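Neurotoxin (PDB 2QN0) is the zinc protease light chain of botulinum neurotoxin type C1, which cleaves the SNARE proteins syntaxin and SNAP-25. Local coordinates at residues A[134-139]-A[187-192]; A[113-118]-A[153-158]; A[22-27]-A[32-37]. All coordinates share one frame; numbering follows the deposited sequence.

The three contacts all reach one mixed beta sheet of the zinc protease fold. Contact 3 comes first in the chain and closes the hairpin of strands 19-23 and 34-38. Contacts 1 and 2 come later and interlock, their segments running in the order 113-118, 134-139, 153-158, 187-192. Their centres lie about 6 Å apart, and strands 156-159 and 190-193 are parallel neighbours. Contact 3 is centred about 10 Å from contact 1, through the neighbouring strands 136-141 and 19-23, and about 16 Å from contact 2. Strand 190-193 also packs on helix 223-238, which carries two of the three protein zinc ligands, H229 and H233, so the sheet backs the metal-binding helix.

Contact 1 (A[134-139]-A[187-192]); sequences NSVDVK and GALSII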
# COMPACT_ATOMS: atom_id res chain seq x y z
N ASN A 134 12.52 6.30 -8.32
CA ASN A 134 11.98 5.12 -8.98
C ASN A 134 12.97 3.96 -9.08
O ASN A 134 12.56 2.80 -9.23
CB ASN A 134 11.46 5.47 -10.37
CG ASN A 134 10.12 6.18 -10.34
OD1 ASN A 134 9.52 6.37 -9.28
ND2 ASN A 134 9.64 6.58 -11.51
N SER A 135 14.26 4.26 -9.01
CA SER A 135 15.26 3.20 -9.08
C SER A 135 16.00 3.14 -7.74
O SER A 135 16.26 4.16 -7.12
CB SER A 135 16.25 3.44 -10.23
OG SER A 135 17.03 4.60 -10.03
N VAL A 136 16.32 1.93 -7.29
CA VAL A 136 17.02 1.76 -6.03
C VAL A 136 18.32 0.99 -6.25
O VAL A 136 18.37 0.07 -7.07
CB VAL A 136 16.14 1.01 -4.99
CG1 VAL A 136 14.84 1.79 -4.75
CG2 VAL A 136 15.84 -0.39 -5.46
N ASP A 137 19.36 1.37 -5.51
CA ASP A 137 20.66 0.71 -5.65
C ASP A 137 20.72 -0.70 -5.09
O ASP A 137 20.17 -0.98 -4.02
CB ASP A 137 21.77 1.53 -4.97
CG ASP A 137 21.95 2.90 -5.58
OD1 ASP A 137 21.58 3.10 -6.76
OD2 ASP A 137 22.49 3.77 -4.87
N VAL A 138 21.39 -1.57 -5.82
CA VAL A 138 21.61 -2.94 -5.38
C VAL A 138 23.07 -2.92 -4.93
O VAL A 138 23.94 -2.50 -5.69
CB VAL A 138 21.43 -3.95 -6.54
CG1 VAL A 138 21.74 -5.36 -6.05
CG2 VAL A 138 20.01 -3.88 -7.07
N LYS A 139 23.33 -3.35 -3.70
CA LYS A 139 24.68 -3.36 -3.17
C LYS A 139 25.12 -4.76 -2.77
O LYS A 139 24.29 -5.62 -2.45
CB LYS A 139 24.78 -2.46 -1.92
CG LYS A 139 24.34 -1.02 -2.11
CD LYS A 139 25.36 -0.20 -2.86
CE LYS A 139 24.98 1.27 -2.88
NZ LYS A 139 24.99 1.88 -1.52
N GLY A 187 2.83 8.44 -12.30
CA GLY A 187 2.84 7.43 -11.28
C GLY A 187 4.26 7.44 -10.74
O GLY A 187 5.13 8.11 -11.32
N ALA A 188 4.52 6.71 -9.66
CA ALA A 188 5.86 6.67 -9.08
C ALA A 188 5.94 5.50 -8.10
O ALA A 188 4.93 4.94 -7.71
CB ALA A 188 6.15 7.97 -8.35
N LEU A 189 7.16 5.16 -7.72
CA LEU A 189 7.38 4.07 -6.77
C LEU A 189 6.71 4.41 -5.44
O LEU A 189 6.79 5.55 -4.98
CB LEU A 189 8.89 3.86 -6.55
CG LEU A 189 9.34 2.85 -5.50
CD1 LEU A 189 10.74 2.35 -5.86
CD2 LEU A 189 9.32 3.48 -4.11
N SER A 190 6.05 3.43 -4.83
CA SER A 190 5.39 3.62 -3.55
C SER A 190 6.06 2.79 -2.47
O SER A 190 6.51 1.68 -2.74
CB SER A 190 3.92 3.18 -3.60
OG SER A 190 3.11 4.03 -4.40
N ILE A 191 6.14 3.33 -1.26
CA ILE A 191 6.67 2.58 -0.13
C ILE A 191 5.52 2.50 0.86
O ILE A 191 4.94 3.52 1.24
CB ILE A 191 7.88 3.28 0.54
CG1 ILE A 191 9.10 3.18 -0.38
CG2 ILE A 191 8.17 2.62 1.89
CD1 ILE A 191 10.38 3.77 0.21
N ILE A 192 5.17 1.28 1.24
CA ILE A 192 4.10 1.04 2.20
C ILE A 192 4.73 0.58 3.51
O ILE A 192 5.39 -0.46 3.53
CB ILE A 192 3.15 -0.08 1.70
CG1 ILE A 192 2.41 0.38 0.43
CG2 ILE A 192 2.15 -0.45 2.80
CD1 ILE A 192 1.52 -0.70 -0.19
O HOH W 1 7.77 8.81 -11.82
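N134 and L189 bring their backbones within 5.2 Å, CA to CA, at a single close approach just before their chains enter strands 136-141 and 190-193, and beyond this point the strands diverge. The asparagine amide does most of the work. Its OD1 accepts a hydrogen bond from the backbone N of L189 at 3.1 Å, nearly straight at the hydrogen (165°), although the N-H arrives from above the carbonyl plane, 40° out of it. The same oxygen also lies against the CB of A188, 3.8 Å away. With CG turned beside the backbone N (chi1 -77°), the amide extends along 187-189 and spans more than one residue of that loop. The other branch is held as well: ND2 donates to water 1 at 2.9 Å, and that water in turn donates to the carbonyl O of G187 at 2.8 Å. The direct and the water-mediated link thus use the oxygen and nitrogen branches of one amide.

The leucine side chain packs back across the contact. Its CB faces N134, while CD1 lies 3.9 Å from the carbonyl O of N134 and meets CG1 of V136 at 4.3 Å, a loose apolar touch at the first residue of the strand. Around the contact, P115 leans on N134, V136 pairs through its backbone with I152, and S190 OG bonds to N237 of helix 223-238.

Because OD1 takes a backbone N-H and ND2 donates a hydrogen bond to a water, the two branches of the N134 amide are not interchangeable. Its flip is therefore fixed by chemistry, and a buried polar side chain is matched to the main chain of a loop that leads into the strand packed against the zinc-binding helix.

Contact 2 (A[113-118]-A[153-158]); sequences DIPFPG and NPSVII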
# COMPACT_ATOMS: atom_id res chain seq x y z
N ASP A 113 2.45 -3.59 -14.01
CA ASP A 113 2.51 -2.25 -14.61
C ASP A 113 3.53 -1.40 -13.88
O ASP A 113 3.74 -1.57 -12.68
CB ASP A 113 1.13 -1.58 -14.60
CG ASP A 113 0.20 -2.16 -15.64
OD1 ASP A 113 0.70 -2.60 -16.70
OD2 ASP A 113 -1.03 -2.17 -15.42
N ILE A 114 4.17 -0.49 -14.60
CA ILE A 114 5.20 0.35 -14.01
C ILE A 114 4.92 1.85 -14.11
O ILE A 114 4.11 2.29 -14.92
CB ILE A 114 6.56 0.10 -14.69
CG1 ILE A 114 6.50 0.56 -16.15
CG2 ILE A 114 6.90 -1.39 -14.64
CD1 ILE A 114 7.87 0.72 -16.80
N PRO A 115 5.60 2.64 -13.26
CA PRO A 115 5.42 4.09 -13.30
C PRO A 115 5.97 4.55 -14.64
O PRO A 115 6.90 3.93 -15.16
CB PRO A 115 6.31 4.58 -12.16
CG PRO A 115 6.27 3.45 -11.19
CD PRO A 115 6.39 2.24 -12.09
N PHE A 116 5.40 5.60 -15.22
CA PHE A 116 5.95 6.10 -16.47
C PHE A 116 7.36 6.55 -16.09
O PHE A 116 7.55 7.16 -15.04
CB PHE A 116 5.16 7.31 -16.97
CG PHE A 116 5.70 7.89 -18.25
CD1 PHE A 116 5.14 7.55 -19.48
CD2 PHE A 116 6.79 8.76 -18.23
CE1 PHE A 116 5.65 8.08 -20.66
CE2 PHE A 116 7.31 9.29 -19.41
CZ PHE A 116 6.74 8.94 -20.63
N PRO A 117 8.36 6.24 -16.92
CA PRO A 117 9.73 6.65 -16.58
C PRO A 117 9.97 8.15 -16.77
O PRO A 117 10.49 8.58 -17.80
CB PRO A 117 10.59 5.79 -17.50
CG PRO A 117 9.73 5.64 -18.71
CD PRO A 117 8.36 5.38 -18.12
N GLY A 118 9.57 8.93 -15.77
CA GLY A 118 9.76 10.37 -15.83
C GLY A 118 8.84 11.13 -14.91
O GLY A 118 8.01 10.55 -14.20
N ASN A 153 14.05 -1.44 -10.30
CA ASN A 153 12.93 -0.50 -10.27
C ASN A 153 11.68 -1.13 -9.68
O ASN A 153 10.80 -1.58 -10.41
CB ASN A 153 12.64 0.01 -11.68
CG ASN A 153 13.58 1.12 -12.13
OD1 ASN A 153 14.80 1.01 -11.98
ND2 ASN A 153 13.01 2.18 -12.68
N PRO A 154 11.58 -1.17 -8.35
CA PRO A 154 10.39 -1.76 -7.73
C PRO A 154 9.22 -0.82 -8.02
O PRO A 154 9.42 0.38 -8.24
CB PRO A 154 10.72 -1.75 -6.23
CG PRO A 154 12.23 -1.66 -6.18
CD PRO A 154 12.55 -0.73 -7.32
N SER A 155 8.00 -1.35 -8.04
CA SER A 155 6.83 -0.50 -8.23
C SER A 155 6.28 -0.24 -6.84
O SER A 155 5.74 0.83 -6.55
CB SER A 155 5.78 -1.20 -9.09
OG SER A 155 6.16 -1.20 -10.45
N VAL A 156 6.44 -1.23 -5.96
CA VAL A 156 5.98 -1.13 -4.59
C VAL A 156 6.97 -1.81 -3.65
O VAL A 156 7.43 -2.92 -3.91
CB VAL A 156 4.61 -1.83 -4.39
CG1 VAL A 156 4.19 -1.74 -2.92
CG2 VAL A 156 3.56 -1.21 -5.29
N ILE A 157 7.32 -1.12 -2.57
CA ILE A 157 8.20 -1.69 -1.56
C ILE A 157 7.43 -1.68 -0.25
O ILE A 157 7.01 -0.62 0.22
CB ILE A 157 9.50 -0.88 -1.35
CG1 ILE A 157 10.33 -0.85 -2.63
CG2 ILE A 157 10.31 -1.50 -0.21
CD1 ILE A 157 11.61 -0.04 -2.50
N ILE A 158 7.21 -2.85 0.33
CA ILE A 158 6.52 -2.94 1.60
C ILE A 158 7.59 -3.00 2.69
O ILE A 158 8.52 -3.79 2.59
CB ILE A 158 5.65 -4.20 1.68
CG1 ILE A 158 4.53 -4.11 0.64
CG2 ILE A 158 5.09 -4.37 3.09
CD1 ILE A 158 3.73 -5.36 0.49
O HOH W 2 4.89 -3.29 -11.31
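S155, just before strand 156-159, reaches to the loop that follows helix 101-112, where D113 is the first residue to leave the helical backbone. Its CB points at that loop and sits 4.1 Å from the carbonyl O of D113. From there OG swings to the side of the backbone N (chi1 -75°), which brings it to 3.3 Å from the same D113 O. Hydrocarbon borders the hydroxyl too: OG lies 3.8 Å from CD of P115 and 4.0 Å from CA of I114. Water 2 sits between the polar atoms, 2.6 Å from S155 OG and also close to D113 O, at a distance short enough to leave the exact length doubtful.

The backbone of S155 bonds to N42 and S190, which ties this residue into the sheet. On the other segment, D113 OD2 bonds to Y239, I114 O receives K329 NZ, and P115 packs on L238 of helix 223-238.

The water supplies a polar link between S155 OG and the D113 carbonyl, so the join between the helix end and the sheet probably depends on solvent as well as on direct packing.

Contact 3 (A[22-27]-A[32-37]); sequences LDTHLN and EPEKAF
L22 and E34 form an antiparallel hydrogen-bonded pair in the hairpin of strands 19-23 and 34-38. L22 N donates to E34 O at 2.8 Å, and E34 N returns a bond to L22 O, also at 2.8 Å and in the carbonyl plane. Two residues past E34, CB of A36 is pressed by CD1 of L22 at 3.4 Å, tighter than usual for two carbons.

The loop beyond the strand curls back over E34. The N27 and E34 side chains cross at about a right angle, with amide and carboxylate planes 50° apart. E34 CG lies anti to the carbonyl carbon (chi1 -62°) and the chain extends beyond it, carrying the carboxylate to N27. ND2 donates to OE2 at 2.9 Å from above the carboxylate plane, a bent bond (132° at the hydrogen), with a weak second bond to OE1 at 3.4 Å. OE1 also accepts from two waters: water 3, at 2.7 Å, which takes the backbone N-H of T24, and water 4, at 2.9 Å, which bonds to T24 OG1.

Further out, an Asx turn from D23 OD1 to H25 N and an ST turn from T24 OG1 to L26 N shape the loop. N27 itself is held by R49 O at ND2 and by the backbone N of S51 and L29 at OD1.

Both carboxylate oxygens of buried E34 are therefore engaged, one by N27 and the other chiefly by water. OE2 also lies close to D48 OD2, which may raise the pKa of one acid, while N27 and the waters probably offset part of the charge.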
# COMPACT_ATOMS: atom_id res chain seq x y z
N LEU A 22 19.47 -3.80 -0.73
CA LEU A 22 19.14 -2.54 -1.39
C LEU A 22 19.42 -1.31 -0.55
O LEU A 22 19.42 -1.37 0.68
CB LEU A 22 17.65 -2.53 -1.77
CG LEU A 22 17.10 -3.65 -2.66
CD1 LEU A 22 15.58 -3.52 -2.75
CD2 LEU A 22 17.73 -3.57 -4.04
N ASP A 23 19.66 -0.20 -1.23
CA ASP A 23 19.88 1.08 -0.56
C ASP A 23 18.87 2.00 -1.25
O ASP A 23 19.07 2.39 -2.40
CB ASP A 23 21.29 1.61 -0.81
CG ASP A 23 21.58 2.87 -0.00
OD1 ASP A 23 20.63 3.64 0.27
OD2 ASP A 23 22.75 3.09 0.36
N THR A 24 17.79 2.32 -0.55
CA THR A 24 16.74 3.17 -1.12
C THR A 24 17.05 4.66 -1.00
O THR A 24 16.41 5.48 -1.66
CB THR A 24 15.40 2.93 -0.42
OG1 THR A 24 15.50 3.34 0.94
CG2 THR A 24 15.03 1.46 -0.47
N HIS A 25 18.02 5.00 -0.16
CA HIS A 25 18.39 6.39 0.07
C HIS A 25 17.22 7.16 0.66
O HIS A 25 17.10 8.37 0.48
CB HIS A 25 18.83 7.05 -1.24
CG HIS A 25 20.05 6.44 -1.85
ND1 HIS A 25 21.28 6.45 -1.22
CD2 HIS A 25 20.24 5.78 -3.01
CE1 HIS A 25 22.16 5.82 -1.97
NE2 HIS A 25 21.56 5.40 -3.06
N LEU A 26 16.35 6.45 1.37
CA LEU A 26 15.17 7.07 1.98
C LEU A 26 14.93 6.69 3.44
O LEU A 26 14.24 7.41 4.15
CB LEU A 26 13.92 6.73 1.17
CG LEU A 26 13.81 7.37 -0.22
CD1 LEU A 26 12.69 6.70 -1.01
CD2 LEU A 26 13.55 8.86 -0.08
N ASN A 27 15.50 5.57 3.88
CA ASN A 27 15.29 5.13 5.26
C ASN A 27 16.33 5.73 6.21
O ASN A 27 17.47 5.27 6.25
CB ASN A 27 15.34 3.60 5.34
CG ASN A 27 14.81 3.07 6.65
OD1 ASN A 27 14.51 3.83 7.57
ND2 ASN A 27 14.70 1.74 6.76
N GLU A 32 23.21 1.00 6.63
CA GLU A 32 23.81 0.10 5.65
C GLU A 32 22.70 -0.50 4.78
O GLU A 32 21.52 -0.37 5.11
CB GLU A 32 24.60 -1.01 6.34
CG GLU A 32 23.80 -1.90 7.27
CD GLU A 32 24.62 -3.05 7.83
OE1 GLU A 32 25.70 -2.80 8.40
OE2 GLU A 32 24.18 -4.22 7.69
N PRO A 33 23.06 -1.14 3.66
CA PRO A 33 22.06 -1.74 2.78
C PRO A 33 21.09 -2.64 3.54
O PRO A 33 21.46 -3.29 4.52
CB PRO A 33 22.90 -2.51 1.77
CG PRO A 33 24.10 -1.61 1.63
CD PRO A 33 24.41 -1.26 3.07
N GLU A 34 19.84 -2.68 3.07
CA GLU A 34 18.81 -3.50 3.71
C GLU A 34 18.44 -4.71 2.86
O GLU A 34 18.25 -4.59 1.65
CB GLU A 34 17.55 -2.65 3.94
CG GLU A 34 17.76 -1.48 4.88
CD GLU A 34 16.52 -0.59 4.97
OE1 GLU A 34 16.36 0.31 4.12
OE2 GLU A 34 15.71 -0.82 5.89
N LYS A 35 18.34 -5.87 3.50
CA LYS A 35 18.00 -7.09 2.78
C LYS A 35 16.55 -7.00 2.31
O LYS A 35 15.65 -6.68 3.09
CB LYS A 35 18.20 -8.31 3.68
CG LYS A 35 18.20 -9.64 2.93
CD LYS A 35 18.69 -10.77 3.82
CE LYS A 35 18.77 -12.08 3.06
NZ LYS A 35 19.31 -13.17 3.92
N ALA A 36 16.33 -7.29 1.03
CA ALA A 36 15.00 -7.22 0.42
C ALA A 36 14.61 -8.53 -0.27
O ALA A 36 15.46 -9.27 -0.74
CB ALA A 36 14.97 -6.07 -0.59
N PHE A 37 13.30 -8.78 -0.33
CA PHE A 37 12.76 -10.00 -0.92
C PHE A 37 11.65 -9.69 -1.93
O PHE A 37 10.77 -8.88 -1.65
CB PHE A 37 12.19 -10.89 0.19
CG PHE A 37 13.15 -11.12 1.32
CD1 PHE A 37 13.88 -12.30 1.41
CD2 PHE A 37 13.35 -10.14 2.29
CE1 PHE A 37 14.80 -12.51 2.44
CE2 PHE A 37 14.27 -10.33 3.32
CZ PHE A 37 14.99 -11.52 3.40
O HOH W 3 17.86 1.58 2.25
O HOH W 4 14.05 1.44 2.88